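Extracellular solute-binding protein, family 1 (Trichodesmium erythraeum IMS101, PDB 6G7N) binds iron(III) and probably delivers it to an ABC transporter as the periplasmic solute-binding protein of an iron uptake system. Local coordinates at residues 4-9 with 37-42; 46-51 with 239-244; 52-57 with 250-255. All blocks are in the same frame, centred on the assembly; numbering follows the deposited sequence.

Contact 1 of 3, residues 4-9 with 37-42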
loop_
_atom_site.group_PDB
_atom_site.type_symbol
_atom_site.label_atom_id
_atom_site.label_comp_id
_atom_site.label_asym_id
_atom_site.label_seq_id
_atom_site.Cartn_x
_atom_site.Cartn_y
_atom_site.Cartn_z
ATOM N N ASN A 4 1.226 17.358 16.221
ATOM C CA ASN A 4 -0.105 16.876 15.895
ATOM C C ASN A 4 -0.026 15.977 14.669
ATOM O O ASN A 4 0.235 16.455 13.558
ATOM C CB ASN A 4 -1.030 18.062 15.667
ATOM C CG ASN A 4 -1.138 18.937 16.890
ATOM O OD1 ASN A 4 -1.382 18.438 17.980
ATOM N ND2 ASN A 4 -0.930 20.239 16.716
ATOM N N LEU A 5 -0.250 14.685 14.913
ATOM C CA LEU A 5 -0.218 13.646 13.882
ATOM C C LEU A 5 -1.632 13.354 13.412
ATOM O O LEU A 5 -2.442 12.844 14.193
ATOM C CB LEU A 5 0.399 12.397 14.487
ATOM C CG LEU A 5 0.386 11.135 13.620
ATOM C CD1 LEU A 5 1.070 11.304 12.266
ATOM C CD2 LEU A 5 0.959 9.928 14.368
ATOM N N TYR A 6 -1.923 13.703 12.157
ATOM C CA TYR A 6 -3.217 13.370 11.510
ATOM C C TYR A 6 -2.955 12.103 10.694
ATOM O O TYR A 6 -2.206 12.120 9.726
ATOM C CB TYR A 6 -3.661 14.488 10.580
ATOM C CG TYR A 6 -4.323 15.695 11.214
ATOM C CD1 TYR A 6 -3.840 16.277 12.380
ATOM C CD2 TYR A 6 -5.393 16.305 10.573
ATOM C CE1 TYR A 6 -4.441 17.411 12.916
ATOM C CE2 TYR A 6 -5.982 17.445 11.078
ATOM C CZ TYR A 6 -5.515 18.001 12.251
ATOM O OH TYR A 6 -6.110 19.151 12.735
ATOM N N SER A 7 -3.539 10.980 11.106
ATOM C CA SER A 7 -3.224 9.690 10.482
ATOM C C SER A 7 -4.454 8.824 10.289
ATOM O O SER A 7 -5.306 8.721 11.175
ATOM C CB SER A 7 -2.223 8.913 11.326
ATOM O OG SER A 7 -1.933 7.666 10.722
ATOM N N SER A 8 -4.497 8.162 9.134
ATOM C CA SER A 8 -5.452 7.071 8.895
ATOM C C SER A 8 -4.868 5.666 9.129
ATOM O O SER A 8 -5.539 4.655 8.905
ATOM C CB SER A 8 -5.998 7.181 7.467
ATOM O OG SER A 8 -4.988 6.924 6.509
ATOM N N ARG A 9 -3.598 5.621 9.534
ATOM C CA ARG A 9 -2.749 4.403 9.519
ATOM C C ARG A 9 -2.327 3.955 10.924
ATOM O O ARG A 9 -1.524 3.028 11.082
ATOM C CB ARG A 9 -1.531 4.703 8.594
ATOM C CG ARG A 9 -0.383 3.671 8.467
ATOM C CD ARG A 9 -0.792 2.253 8.099
ATOM N NE ARG A 9 0.366 1.367 8.013
ATOM C CZ ARG A 9 1.001 0.880 9.073
ATOM N NH1 ARG A 9 0.584 1.136 10.298
ATOM N NH2 ARG A 9 2.076 0.112 8.893
ATOM N N ASP A 37 -8.848 10.171 2.862
ATOM C CA ASP A 37 -9.348 11.255 2.021
ATOM C C ASP A 37 -10.088 12.315 2.827
ATOM O O ASP A 37 -10.015 13.512 2.515
ATOM C CB ASP A 37 -10.228 10.696 0.887
ATOM N N LYS A 38 -10.722 11.885 3.919
ATOM C CA LYS A 38 -11.373 12.799 4.854
ATOM C C LYS A 38 -10.380 13.671 5.602
ATOM O O LYS A 38 -10.624 14.863 5.794
ATOM C CB LYS A 38 -12.233 12.028 5.856
ATOM C CG LYS A 38 -13.480 11.435 5.236
ATOM C CD LYS A 38 -14.501 12.486 4.789
ATOM C CE LYS A 38 -15.039 13.333 5.937
ATOM N NZ LYS A 38 -16.079 14.314 5.494
ATOM N N LEU A 39 -9.236 13.103 5.972
ATOM C CA LEU A 39 -8.173 13.903 6.604
ATOM C C LEU A 39 -7.593 14.935 5.664
ATOM O O LEU A 39 -7.303 16.048 6.085
ATOM C CB LEU A 39 -7.058 13.036 7.180
ATOM C CG LEU A 39 -7.402 12.207 8.401
ATOM C CD1 LEU A 39 -6.270 11.258 8.721
ATOM C CD2 LEU A 39 -7.683 13.096 9.598
ATOM N N ILE A 40 -7.412 14.569 4.389
ATOM C CA ILE A 40 -6.906 15.537 3.398
ATOM C C ILE A 40 -7.879 16.712 3.322
ATOM O O ILE A 40 -7.453 17.873 3.387
ATOM C CB ILE A 40 -6.672 14.898 2.020
ATOM C CG1 ILE A 40 -5.527 13.894 2.109
ATOM C CG2 ILE A 40 -6.371 15.962 0.975
ATOM C CD1 ILE A 40 -5.413 12.985 0.913
ATOM N N GLU A 41 -9.174 16.398 3.204
ATOM C CA GLU A 41 -10.217 17.397 3.137
ATOM C C GLU A 41 -10.223 18.249 4.402
ATOM O O GLU A 41 -10.357 19.464 4.343
ATOM C CB GLU A 41 -11.575 16.704 2.876
ATOM N N ARG A 42 -10.084 17.621 5.560
ATOM C CA ARG A 42 -10.041 18.368 6.826
ATOM C C ARG A 42 -8.873 19.350 6.888
ATOM O O ARG A 42 -9.037 20.481 7.294
ATOM C CB ARG A 42 -10.005 17.396 8.011
ATOM C CG ARG A 42 -9.777 18.063 9.358
ATOM C CD ARG A 42 -9.865 17.065 10.480
ATOM N NE ARG A 42 -9.660 17.681 11.791
ATOM C CZ ARG A 42 -9.909 17.092 12.966
ATOM N NH1 ARG A 42 -10.395 15.861 13.034
ATOM N NH2 ARG A 42 -9.660 17.746 14.094
#
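Leu39 of helix 36-46 packs on Tyr6, Ser7 and Ser8 at the end of strand 2-7, and Arg42, one turn on, packs on Tyr6. The apolar share falls mainly to Leu39. Its CD1 methyl lies against backbone, 3.4 Å from Ser7 C and 3.6 Å from Ser8 N, where the strand gives way to a loop. Its other methyl, CD2, approaches the Tyr6 ring obliquely, 4.1 Å from Tyr6 CD2. The arginine meets the ring further out, beyond Leu39. Arg42 starts with CG anti to its backbone N (chi1 172°) and runs extended to NE, crossing the tyrosine at about a right angle; Arg42 NE comes 3.8 Å from Tyr6 CE2, with ring and guanidinium planes 68° apart. No hydrogen bond joins the two; the polar bonds go to Glu46, which accepts from Tyr6 OH and forms a salt bridge to Arg42 NE. An alanine in place of Tyr6 would probably open a gap beside Leu39 CD2 and take from Glu46 OE1 one of its two hydroxyl partners, leaving Ser50 OG. At the last residue of the strand, Ser7 OG accepts from Arg9 N in an ST turn, shaping the loop where Ser8 and Arg9 line the D-glutamate pocket. Residues 37-42 run at 135° to residues 4-7, and helix 36-46 covers the sheet face on which Phe55 of strand 54-58 also meets it.

Contact 2 of 3, residues 46-51 with 239-244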
loop_
_atom_site.group_PDB
_atom_site.type_symbol
_atom_site.label_atom_id
_atom_site.label_comp_id
_atom_site.label_asym_id
_atom_site.label_seq_id
_atom_site.Cartn_x
_atom_site.Cartn_y
_atom_site.Cartn_z
ATOM N N GLU A 46 -9.147 23.409 6.957
ATOM C CA GLU A 46 -8.547 24.126 8.093
ATOM C C GLU A 46 -7.537 25.178 7.604
ATOM O O GLU A 46 -7.299 26.180 8.277
ATOM C CB GLU A 46 -7.907 23.150 9.119
ATOM C CG GLU A 46 -8.883 22.279 9.932
ATOM C CD GLU A 46 -8.218 21.167 10.758
ATOM O OE1 GLU A 46 -6.994 20.950 10.616
ATOM O OE2 GLU A 46 -8.932 20.498 11.566
ATOM N N GLY A 47 -6.920 24.930 6.443
ATOM C CA GLY A 47 -6.046 25.900 5.786
ATOM C C GLY A 47 -4.893 26.353 6.652
ATOM O O GLY A 47 -4.265 25.554 7.375
ATOM N N ALA A 48 -4.633 27.655 6.614
ATOM C CA ALA A 48 -3.575 28.241 7.425
ATOM C C ALA A 48 -3.839 28.125 8.938
ATOM O O ALA A 48 -2.926 28.314 9.738
ATOM C CB ALA A 48 -3.382 29.699 7.045
ATOM N N ASN A 49 -5.077 27.817 9.334
ATOM C CA ASN A 49 -5.399 27.615 10.754
ATOM C C ASN A 49 -5.224 26.170 11.207
ATOM O O ASN A 49 -5.431 25.876 12.382
ATOM C CB ASN A 49 -6.824 28.115 11.076
ATOM C CG ASN A 49 -7.008 29.585 10.758
ATOM O OD1 ASN A 49 -6.259 30.427 11.247
ATOM N ND2 ASN A 49 -7.957 29.891 9.888
ATOM N N SER A 50 -4.803 25.264 10.324
ATOM C CA SER A 50 -4.688 23.864 10.737
ATOM C C SER A 50 -3.565 23.640 11.766
ATOM O O SER A 50 -2.427 24.089 11.557
ATOM C CB SER A 50 -4.404 22.955 9.556
ATOM O OG SER A 50 -4.414 21.597 9.988
ATOM N N PRO A 51 -3.855 22.900 12.847
ATOM C CA PRO A 51 -2.774 22.517 13.766
ATOM C C PRO A 51 -1.946 21.321 13.278
ATOM O O PRO A 51 -0.968 20.983 13.923
ATOM C CB PRO A 51 -3.503 22.137 15.062
ATOM C CG PRO A 51 -4.895 21.813 14.637
ATOM C CD PRO A 51 -5.191 22.514 13.348
ATOM N N VAL A 239 3.128 18.695 7.123
ATOM C CA VAL A 239 2.022 19.531 6.644
ATOM C C VAL A 239 2.476 20.965 6.357
ATOM O O VAL A 239 3.336 21.508 7.076
ATOM C CB VAL A 239 0.852 19.445 7.645
ATOM C CG1 VAL A 239 -0.290 20.384 7.298
ATOM C CG2 VAL A 239 0.352 18.007 7.747
ATOM N N LYS A 240 1.868 21.590 5.343
ATOM C CA LYS A 240 2.251 22.912 4.856
ATOM C C LYS A 240 2.351 23.936 5.958
ATOM O O LYS A 240 3.348 24.674 6.024
ATOM C CB LYS A 240 1.273 23.369 3.788
ATOM C CG LYS A 240 1.588 24.758 3.239
ATOM C CD LYS A 240 0.826 25.084 1.980
ATOM C CE LYS A 240 1.547 24.596 0.741
ATOM N NZ LYS A 240 0.689 24.725 -0.473
ATOM N N ASN A 241 1.371 23.990 6.841
ATOM C CA ASN A 241 1.482 25.070 7.844
ATOM C C ASN A 241 1.854 24.570 9.217
ATOM O O ASN A 241 1.552 25.215 10.197
ATOM C CB ASN A 241 0.242 25.968 7.860
ATOM C CG ASN A 241 -0.061 26.564 6.496
ATOM O OD1 ASN A 241 -1.020 26.140 5.814
ATOM N ND2 ASN A 241 0.764 27.517 6.067
ATOM N N ALA A 242 2.595 23.466 9.279
ATOM C CA ALA A 242 2.913 22.826 10.529
ATOM C C ALA A 242 3.337 23.830 11.597
ATOM O O ALA A 242 4.298 24.576 11.394
ATOM C CB ALA A 242 4.033 21.839 10.323
ATOM N N PRO A 243 2.650 23.832 12.747
ATOM C CA PRO A 243 3.097 24.725 13.821
ATOM C C PRO A 243 4.435 24.347 14.451
ATOM O O PRO A 243 5.110 25.200 15.026
ATOM C CB PRO A 243 1.967 24.672 14.845
ATOM C CG PRO A 243 1.112 23.537 14.487
ATOM C CD PRO A 243 1.363 23.180 13.053
ATOM N N ASN A 244 4.811 23.075 14.356
ATOM C CA ASN A 244 6.097 22.584 14.881
ATOM C C ASN A 244 6.813 21.802 13.789
ATOM O O ASN A 244 6.939 20.569 13.828
ATOM C CB ASN A 244 5.875 21.706 16.101
ATOM C CG ASN A 244 7.161 21.397 16.835
ATOM O OD1 ASN A 244 8.260 21.775 16.397
ATOM N ND2 ASN A 244 7.033 20.716 17.977
#
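Asn241 and Pro243 meet the loop 46-51 with two quite different side chains, one an open-chain amide and the other a closed ring. In Asn241, CG stands anti to the carbonyl carbon and beside the backbone N (chi1 -56°), which places CG on the side of the turn after helix 36-46. OD1, beyond it, stops 3.7 Å from Ala48 CA and 3.6 Å from Gly47 O. The pyrrolidine ring of Pro243 instead offers two methylenes: both CG and CD lie 3.3 Å from Pro51 O. The hydrogen bond of that oxygen comes from Asn4 ND2 of strand 2-7; the ring only packs against it.

Each loop is braced from within. Gly47 leaves the helix with positive phi (57°), a conformation that favours glycine, and Gly47 O receives Ser50 N. Ser50, with OG anti to its backbone N (chi1 -175°), donates to Glu46 OE1 at 2.7 Å, meeting that oxygen nearly along its C-O axis, and OG is also hydrogen-bonded to Ala52 N. In the other loop, Val239 to Ala242 make a type I turn, and Asn244 caps the start of helix 245-255 through Gly247 N.

The two loops thus join the exits of helix 36-46 and strand 231-239 at the surface. Two acceptor oxygens, Asn241 OD1 and Gly47 O, face each other there, so that approach probably adds little attraction and the contact rests mainly on van der Waals touch.

Contact 3 of 3, residues 52-57 with 250-255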
loop_
_atom_site.group_PDB
_atom_site.type_symbol
_atom_site.label_atom_id
_atom_site.label_comp_id
_atom_site.label_asym_id
_atom_site.label_seq_id
_atom_site.Cartn_x
_atom_site.Cartn_y
_atom_site.Cartn_z
ATOM N N ALA A 52 -2.324 20.689 12.173
ATOM C CA ALA A 52 -1.641 19.467 11.757
ATOM C C ALA A 52 -0.157 19.713 11.484
ATOM O O ALA A 52 0.230 20.656 10.793
ATOM C CB ALA A 52 -2.316 18.870 10.528
ATOM N N ASP A 53 0.676 18.813 12.012
ATOM C CA ASP A 53 2.127 18.830 11.776
ATOM C C ASP A 53 2.573 17.752 10.795
ATOM O O ASP A 53 3.419 17.988 9.934
ATOM C CB ASP A 53 2.893 18.618 13.083
ATOM C CG ASP A 53 2.848 19.828 13.994
ATOM O OD1 ASP A 53 3.308 20.912 13.542
ATOM O OD2 ASP A 53 2.406 19.686 15.162
ATOM N N VAL A 54 2.064 16.538 10.994
ATOM C CA VAL A 54 2.402 15.369 10.154
ATOM C C VAL A 54 1.104 14.754 9.670
ATOM O O VAL A 54 0.146 14.619 10.448
ATOM C CB VAL A 54 3.206 14.329 10.956
ATOM C CG1 VAL A 54 3.463 13.075 10.132
ATOM C CG2 VAL A 54 4.509 14.921 11.445
ATOM N N PHE A 55 1.075 14.375 8.397
ATOM C CA PHE A 55 -0.057 13.640 7.789
ATOM C C PHE A 55 0.490 12.265 7.388
ATOM O O PHE A 55 1.502 12.181 6.701
ATOM C CB PHE A 55 -0.603 14.393 6.563
ATOM C CG PHE A 55 -1.573 13.586 5.750
ATOM C CD1 PHE A 55 -2.799 13.206 6.281
ATOM C CD2 PHE A 55 -1.244 13.131 4.468
ATOM C CE1 PHE A 55 -3.676 12.432 5.566
ATOM C CE2 PHE A 55 -2.154 12.386 3.741
ATOM C CZ PHE A 55 -3.365 12.038 4.291
ATOM N N MET A 56 -0.218 11.212 7.804
ATOM C CA MET A 56 0.116 9.844 7.401
ATOM C C MET A 56 -1.099 9.108 6.876
ATOM O O MET A 56 -2.218 9.249 7.400
ATOM C CB MET A 56 0.716 9.038 8.548
ATOM C CG MET A 56 2.052 9.559 8.996
ATOM S SD MET A 56 2.919 8.569 10.201
ATOM C CE MET A 56 3.564 7.298 9.139
ATOM N N THR A 57 -0.876 8.280 5.856
ATOM C CA THR A 57 -1.949 7.490 5.260
ATOM C C THR A 57 -1.346 6.324 4.522
ATOM O O THR A 57 -0.144 6.093 4.585
ATOM C CB THR A 57 -2.869 8.373 4.390
ATOM O OG1 THR A 57 -4.087 7.686 4.090
ATOM C CG2 THR A 57 -2.204 8.792 3.073
ATOM N N LYS A 250 11.679 15.722 13.054
ATOM C CA LYS A 250 12.232 14.735 14.003
ATOM C C LYS A 250 11.404 13.459 14.015
ATOM O O LYS A 250 11.971 12.347 14.152
ATOM C CB LYS A 250 12.316 15.310 15.415
ATOM C CG LYS A 250 13.424 16.335 15.626
ATOM C CD LYS A 250 13.500 16.781 17.087
ATOM C CE LYS A 250 14.642 17.769 17.346
ATOM N NZ LYS A 250 14.791 18.114 18.788
ATOM N N PHE A 251 10.089 13.591 13.930
ATOM C CA PHE A 251 9.236 12.409 13.925
ATOM C C PHE A 251 9.461 11.559 12.679
ATOM O O PHE A 251 9.643 10.327 12.811
ATOM C CB PHE A 251 7.771 12.826 14.058
ATOM C CG PHE A 251 6.840 11.651 14.200
ATOM C CD1 PHE A 251 6.834 10.891 15.353
ATOM C CD2 PHE A 251 5.979 11.289 13.179
ATOM C CE1 PHE A 251 5.999 9.795 15.508
ATOM C CE2 PHE A 251 5.123 10.204 13.321
ATOM C CZ PHE A 251 5.128 9.462 14.481
ATOM N N LEU A 252 9.476 12.174 11.503
ATOM C CA LEU A 252 9.748 11.386 10.295
ATOM C C LEU A 252 11.100 10.696 10.361
ATOM O O LEU A 252 11.240 9.522 9.982
ATOM C CB LEU A 252 9.651 12.248 9.040
ATOM C CG LEU A 252 8.305 12.934 8.765
ATOM C CD1 LEU A 252 8.342 13.511 7.373
ATOM C CD2 LEU A 252 7.114 11.968 8.949
ATOM N N GLU A 253 12.112 11.411 10.841
ATOM C CA GLU A 253 13.442 10.805 10.949
ATOM C C GLU A 253 13.433 9.650 11.945
ATOM O O GLU A 253 14.065 8.617 11.711
ATOM C CB GLU A 253 14.473 11.846 11.306
ATOM C CG GLU A 253 14.731 12.809 10.168
ATOM C CD GLU A 253 15.745 13.908 10.455
ATOM O OE1 GLU A 253 15.978 14.240 11.632
ATOM O OE2 GLU A 253 16.261 14.501 9.474
ATOM N N TYR A 254 12.732 9.805 13.069
ATOM C CA TYR A 254 12.620 8.713 14.023
ATOM C C TYR A 254 12.009 7.464 13.389
ATOM O O TYR A 254 12.438 6.340 13.670
ATOM C CB TYR A 254 11.811 9.194 15.238
ATOM C CG TYR A 254 11.376 8.049 16.101
ATOM C CD1 TYR A 254 12.267 7.349 16.903
ATOM C CD2 TYR A 254 10.057 7.579 16.033
ATOM C CE1 TYR A 254 11.840 6.236 17.632
ATOM C CE2 TYR A 254 9.646 6.489 16.735
ATOM C CZ TYR A 254 10.527 5.812 17.520
ATOM O OH TYR A 254 10.103 4.665 18.169
ATOM N N LEU A 255 11.028 7.649 12.500
ATOM C CA LEU A 255 10.361 6.510 11.878
ATOM C C LEU A 255 11.260 5.624 11.037
ATOM O O LEU A 255 10.892 4.462 10.800
ATOM C CB LEU A 255 9.162 6.955 11.050
ATOM C CG LEU A 255 7.958 7.497 11.832
ATOM C CD1 LEU A 255 6.909 7.962 10.831
ATOM C CD2 LEU A 255 7.377 6.468 12.761
#
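Val54 and Met56 of strand 54-58 pack on Phe251, Leu252 and Leu255 of helix 245-255, which lies against the sheet of this periplasmic-binding-protein fold. Residues 54-57 and 250-255 run at 38°, their axes 10.5 Å apart at closest approach, and the contacts between them are made by apolar side chains. The branched end of Val54 divides its contacts: CG2 approaches the Phe251 ring obliquely, 4.3 Å from Phe251 CD2, while CG1 lies 4.0 Å from Leu252 CD2, the Val54 and Leu252 side chains sliding past each other in opposite directions. Met56 fills the next hollow, the one formed by Phe251 and Leu255 a helical turn apart. Its sulfur comes to the edge of the Phe251 ring, near the ring plane, 4.2 Å from Phe251 CE2. Leu255 lies over one face of the same ring, its CG 4.2 Å above the plane and offset toward the rim. Other elements enclose this core: Phe21 of helix 15-25 makes an edge-to-face stack with Phe251, and Phe98 of strand 96-108 touches Met56, Leu252 and Leu255. The thioether chain bends at its last torsion (chi3 78°), and Met56 and Leu255 meet tip to tip, CE to CD1 at 3.8 Å.

Contacts 1 and 3 are both buried and draw on neighbouring parallel strands, 2-7 and 54-58, of one sheet, with helices 36-46 and 245-255 respectively. Their centres are about 12 Å apart, as are those of contacts 1 and 2, while contacts 2 and 3 lie about 14 Å apart. Contact 1 closes before the others open, whereas the segments of contacts 2 and 3 alternate along the chain, which some 190 residues on comes back beside its early part: strand 231-239 pairs antiparallel with strand 54-58, and helix 245-255 follows it. Asp53 joins all three, its carboxylate receiving Asn4 N and Asn244 N. Ser8 and Thr57, hydroxyls hydrogen-bonded, carry contacts 1 and 3 to the D-glutamate pocket.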